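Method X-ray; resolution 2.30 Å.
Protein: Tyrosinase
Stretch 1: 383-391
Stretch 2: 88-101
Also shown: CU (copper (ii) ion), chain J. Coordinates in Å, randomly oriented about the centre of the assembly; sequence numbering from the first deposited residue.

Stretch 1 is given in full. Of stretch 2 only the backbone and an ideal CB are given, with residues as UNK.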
# COMPACT_ATOMS: atom_id res chain seq x y z
N ALA A 383 3.20 -28.72 -14.52
CA ALA A 383 1.87 -28.50 -13.98
C ALA A 383 0.82 -29.26 -14.81
O ALA A 383 0.75 -29.13 -16.03
CB ALA A 383 1.59 -27.03 -13.97
N TYR A 384 0.00 -30.06 -14.15
CA TYR A 384 -1.24 -30.56 -14.76
C TYR A 384 -2.10 -29.38 -15.24
O TYR A 384 -2.12 -28.32 -14.62
CB TYR A 384 -2.05 -31.40 -13.78
CG TYR A 384 -1.68 -32.85 -13.67
CD1 TYR A 384 -2.25 -33.80 -14.51
CD2 TYR A 384 -0.81 -33.28 -12.71
CE1 TYR A 384 -1.94 -35.14 -14.39
CE2 TYR A 384 -0.48 -34.62 -12.58
CZ TYR A 384 -1.04 -35.55 -13.43
OH TYR A 384 -0.70 -36.87 -13.27
N THR A 385 -2.80 -29.61 -16.36
CA THR A 385 -3.87 -28.77 -16.88
C THR A 385 -5.11 -29.63 -17.09
O THR A 385 -5.06 -30.84 -17.01
CB THR A 385 -3.55 -28.17 -18.27
OG1 THR A 385 -3.56 -29.26 -19.19
CG2 THR A 385 -2.25 -27.39 -18.31
N SER A 386 -6.21 -28.96 -17.41
CA SER A 386 -7.45 -29.61 -17.72
C SER A 386 -7.26 -30.55 -18.92
O SER A 386 -7.96 -31.56 -19.01
CB SER A 386 -8.54 -28.62 -17.99
OG SER A 386 -8.91 -27.91 -16.82
N GLU A 387 -6.32 -30.24 -19.82
CA GLU A 387 -6.15 -30.99 -21.09
C GLU A 387 -5.63 -32.39 -20.75
O GLU A 387 -5.92 -33.33 -21.45
CB GLU A 387 -5.30 -30.19 -22.09
CG GLU A 387 -5.55 -30.53 -23.55
CD GLU A 387 -6.64 -29.77 -24.32
OE1 GLU A 387 -6.54 -28.52 -24.39
OE2 GLU A 387 -7.55 -30.43 -24.89
N ASP A 388 -4.93 -32.52 -19.62
CA ASP A 388 -4.40 -33.77 -19.12
C ASP A 388 -5.40 -34.68 -18.39
O ASP A 388 -5.00 -35.80 -18.07
CB ASP A 388 -3.25 -33.48 -18.15
CG ASP A 388 -2.13 -32.68 -18.80
OD1 ASP A 388 -1.69 -33.10 -19.89
OD2 ASP A 388 -1.71 -31.62 -18.26
N CYS A 389 -6.67 -34.27 -18.15
CA CYS A 389 -7.62 -35.11 -17.34
C CYS A 389 -9.06 -35.06 -17.88
O CYS A 389 -10.08 -35.19 -17.13
CB CYS A 389 -7.63 -34.72 -15.87
SG CYS A 389 -7.98 -32.96 -15.59
N ILE A 390 -9.15 -34.99 -19.20
CA ILE A 390 -10.47 -35.08 -19.84
C ILE A 390 -10.98 -36.53 -19.79
O ILE A 390 -12.12 -36.82 -19.38
CB ILE A 390 -10.42 -34.48 -21.26
CG1 ILE A 390 -9.91 -33.04 -21.19
CG2 ILE A 390 -11.77 -34.59 -21.94
CD1 ILE A 390 -9.78 -32.35 -22.51
N ASN A 391 -10.14 -37.47 -20.16
CA ASN A 391 -10.60 -38.82 -20.26
C ASN A 391 -9.97 -39.60 -19.11
O ASN A 391 -8.76 -39.89 -19.15
CB ASN A 391 -10.23 -39.46 -21.60
CG ASN A 391 -10.81 -40.85 -21.73
OD1 ASN A 391 -10.74 -41.64 -20.79
ND2 ASN A 391 -11.41 -41.15 -22.87
N UNK A 88 -14.76 -22.23 -14.58
CA UNK A 88 -14.82 -23.43 -15.46
C UNK A 88 -13.78 -24.48 -15.05
O UNK A 88 -13.83 -25.62 -15.52
CB UNK A 88 -14.60 -23.03 -16.92
N UNK A 89 -12.85 -24.15 -14.19
CA UNK A 89 -11.90 -25.14 -13.68
C UNK A 89 -12.49 -25.92 -12.50
O UNK A 89 -11.82 -26.79 -11.98
CB UNK A 89 -10.60 -24.46 -13.26
N UNK A 90 -13.72 -25.67 -12.09
CA UNK A 90 -14.23 -26.39 -10.91
C UNK A 90 -14.12 -27.93 -11.10
O UNK A 90 -13.61 -28.64 -10.25
CB UNK A 90 -15.68 -25.99 -10.65
N UNK A 91 -14.67 -28.46 -12.17
CA UNK A 91 -14.71 -29.93 -12.32
C UNK A 91 -13.33 -30.59 -12.47
O UNK A 91 -13.08 -31.64 -11.88
CB UNK A 91 -15.56 -30.29 -13.54
N UNK A 92 -12.49 -29.98 -13.30
CA UNK A 92 -11.22 -30.55 -13.64
C UNK A 92 -10.23 -30.38 -12.48
O UNK A 92 -9.36 -31.20 -12.28
CB UNK A 92 -10.68 -29.91 -14.92
N UNK A 93 -10.32 -29.27 -11.78
CA UNK A 93 -9.42 -29.06 -10.66
C UNK A 93 -9.71 -30.11 -9.61
O UNK A 93 -8.76 -30.70 -9.09
CB UNK A 93 -9.56 -27.65 -10.08
N UNK A 94 -11.00 -30.30 -9.29
CA UNK A 94 -11.34 -31.26 -8.25
C UNK A 94 -11.05 -32.67 -8.75
O UNK A 94 -10.74 -33.51 -7.94
CB UNK A 94 -12.81 -31.12 -7.84
N UNK A 95 -11.12 -32.92 -10.05
CA UNK A 95 -10.76 -34.23 -10.59
C UNK A 95 -9.32 -34.55 -10.21
O UNK A 95 -9.04 -35.65 -9.75
CB UNK A 95 -10.94 -34.27 -12.11
N UNK A 96 -8.43 -33.59 -10.40
CA UNK A 96 -7.06 -33.81 -10.13
C UNK A 96 -6.84 -33.89 -8.62
O UNK A 96 -5.99 -34.68 -8.13
CB UNK A 96 -6.21 -32.71 -10.76
N UNK A 97 -7.61 -33.10 -7.86
CA UNK A 97 -7.45 -33.08 -6.40
C UNK A 97 -7.70 -34.48 -5.86
O UNK A 97 -6.92 -34.98 -5.05
CB UNK A 97 -8.40 -32.07 -5.75
N UNK A 98 -8.77 -35.08 -6.35
CA UNK A 98 -9.15 -36.39 -5.84
C UNK A 98 -8.10 -37.41 -6.26
O UNK A 98 -7.76 -38.32 -5.51
CB UNK A 98 -10.54 -36.80 -6.34
N UNK A 99 -7.66 -37.27 -7.50
CA UNK A 99 -6.71 -38.19 -8.07
C UNK A 99 -5.40 -38.10 -7.28
O UNK A 99 -4.86 -39.10 -6.98
CB UNK A 99 -6.49 -37.89 -9.55
N UNK A 100 -4.95 -36.88 -6.98
CA UNK A 100 -3.73 -36.66 -6.24
C UNK A 100 -3.81 -37.25 -4.82
O UNK A 100 -2.83 -37.85 -4.30
CB UNK A 100 -3.43 -35.16 -6.18
N UNK A 101 -4.96 -37.16 -4.17
CA UNK A 101 -5.10 -37.79 -2.85
C UNK A 101 -5.06 -39.31 -3.03
O UNK A 101 -4.55 -40.04 -2.21
CB UNK A 101 -6.40 -37.36 -2.16
CU CU J . -13.43 -27.12 -3.68

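Position 88 precedes the helix and its CB has nothing of stretch 1 within reach, so the visible atoms leave the choice open; it is V88. At 89 the CB points sideways, 5.2 Å from S386 OG, and a branched aliphatic chain could bend nearer. L89 does so, bringing CD2 to 3.8 Å from S386 OG.

Positions 90 and 91 open the helix and lie out of reach of stretch 1. The phi of -66° at 91 would admit proline, whose missing amide hydrogen costs little in a first turn. The residues are F90 and P91.

At 92 the CB points toward stretch 1 and lies only 3.3 Å from S386 OG, with C389 SG at 4.1 Å. So tight a place favours a small side chain, and the serine hydroxyl invites a polar one: serine, threonine, or alanine at the cost of a hydrogen bond. T92 places OG1 2.8 Å from S386 OG in a hydrogen bond that either hydroxyl could donate.

Position 93 points away, and W93 makes no contact here. The CB at 94 is also out of reach of stretch 1, but the copper ion lies on that side of the helix, which suggests a ligand such as histidine. H94 binds it through NE2 at 2.2 Å, while ND1 donates to F90 O at 2.7 Å, a bond that helps orient the imidazole.

At 95 the CB points toward C389, 4.8 Å from its SG, and the carbonyl oxygens of C389 and I390 lie farther out. A long donor, lysine or arginine, would suit. R95 extends its chain so that NH1 donates to C389 O at 2.9 Å and nearly straight, at 171°; both carbonyls lie at the edge of the guanidinium, near its plane.

At 96 the CB points toward stretch 1, 5.1 Å from C389 SG and 5.3 Å from Y384 CB, which would suit a medium apolar chain, leucine or the more flexible methionine. M96 sets CE over one ring face, 3.4 Å from Y384 CE1, in a CH-pi contact, while SD packs 3.6 Å from C389 CB.

Positions 97 and 98 are out of reach; they are Y97 and V98. At 99 the CB points toward stretch 1 but is distant, so a large side chain is needed to touch it: Y99 brings CE2 to 3.9 Å from Y384 OH. At 100 the CB points sideways, and a long chain could reach the tyrosine. K100 does, with CE 3.7 Å from Y384 CE2, and a water bridges its NZ (3.1 Å) and Y384 OH (2.8 Å). Position 101, L101, makes no contact with stretch 1.

Stretch 2 (88-101) VLFPTWHRMYVYKL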
# COMPACT_ATOMS: atom_id res chain seq x y z
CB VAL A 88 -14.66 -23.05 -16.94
CG1 VAL A 88 -15.87 -22.26 -17.43
CG2 VAL A 88 -13.38 -22.26 -17.19
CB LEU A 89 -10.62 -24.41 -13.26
CG LEU A 89 -9.96 -23.58 -14.37
CD1 LEU A 89 -8.62 -23.04 -13.91
CD2 LEU A 89 -9.79 -24.39 -15.63
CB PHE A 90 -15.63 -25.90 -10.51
CG PHE A 90 -16.34 -26.84 -9.58
CD1 PHE A 90 -16.16 -26.76 -8.22
CD2 PHE A 90 -17.11 -27.88 -10.06
CE1 PHE A 90 -16.78 -27.66 -7.35
CE2 PHE A 90 -17.75 -28.76 -9.21
CZ PHE A 90 -17.58 -28.65 -7.85
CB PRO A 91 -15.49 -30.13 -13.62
CG PRO A 91 -16.40 -28.93 -13.68
CD PRO A 91 -15.52 -27.82 -13.17
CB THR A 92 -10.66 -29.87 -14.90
OG1 THR A 92 -10.74 -28.45 -14.81
CG2 THR A 92 -11.40 -30.33 -16.12
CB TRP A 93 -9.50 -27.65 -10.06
CG TRP A 93 -8.47 -27.44 -9.01
CD1 TRP A 93 -7.19 -26.98 -9.21
CD2 TRP A 93 -8.58 -27.75 -7.61
NE1 TRP A 93 -6.52 -26.95 -8.02
CE2 TRP A 93 -7.33 -27.44 -7.02
CE3 TRP A 93 -9.59 -28.27 -6.80
CZ2 TRP A 93 -7.07 -27.62 -5.67
CZ3 TRP A 93 -9.33 -28.45 -5.46
CH2 TRP A 93 -8.09 -28.12 -4.91
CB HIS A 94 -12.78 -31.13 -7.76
CG HIS A 94 -12.96 -29.89 -6.98
ND1 HIS A 94 -13.07 -28.70 -7.58
CD2 HIS A 94 -12.97 -29.66 -5.64
CE1 HIS A 94 -13.15 -27.75 -6.66
NE2 HIS A 94 -13.12 -28.32 -5.46
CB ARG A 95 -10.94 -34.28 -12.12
CG ARG A 95 -10.45 -35.56 -12.80
CD ARG A 95 -11.04 -35.69 -14.20
NE ARG A 95 -12.41 -36.16 -14.15
CZ ARG A 95 -13.24 -36.28 -15.18
NH1 ARG A 95 -12.80 -36.02 -16.40
NH2 ARG A 95 -14.47 -36.72 -14.98
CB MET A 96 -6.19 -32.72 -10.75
CG MET A 96 -6.12 -32.82 -12.26
SD MET A 96 -5.70 -34.49 -12.83
CE MET A 96 -4.20 -34.73 -11.87
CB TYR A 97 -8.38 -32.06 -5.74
CG TYR A 97 -8.17 -31.77 -4.28
CD1 TYR A 97 -6.97 -32.00 -3.62
CD2 TYR A 97 -9.18 -31.19 -3.54
CE1 TYR A 97 -6.78 -31.68 -2.29
CE2 TYR A 97 -9.00 -30.82 -2.23
CZ TYR A 97 -7.80 -31.07 -1.59
OH TYR A 97 -7.66 -30.73 -0.29
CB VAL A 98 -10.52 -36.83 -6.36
CG1 VAL A 98 -10.84 -38.24 -5.88
CG2 VAL A 98 -11.61 -35.87 -5.94
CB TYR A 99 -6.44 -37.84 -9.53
CG TYR A 99 -5.42 -38.70 -10.24
CD1 TYR A 99 -5.75 -39.97 -10.67
CD2 TYR A 99 -4.16 -38.21 -10.55
CE1 TYR A 99 -4.84 -40.75 -11.36
CE2 TYR A 99 -3.24 -38.98 -11.24
CZ TYR A 99 -3.59 -40.25 -11.65
OH TYR A 99 -2.72 -41.04 -12.34
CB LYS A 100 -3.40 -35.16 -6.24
CG LYS A 100 -2.62 -34.68 -7.46
CD LYS A 100 -1.37 -35.51 -7.72
CE LYS A 100 -0.53 -35.00 -8.88
NZ LYS A 100 0.65 -35.87 -9.12
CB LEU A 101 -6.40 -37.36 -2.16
CG LEU A 101 -6.66 -38.12 -0.86
CD1 LEU A 101 -7.04 -37.19 0.27
CD2 LEU A 101 -7.73 -39.19 -1.08
O HOH W 1 1.13 -37.85 -11.43
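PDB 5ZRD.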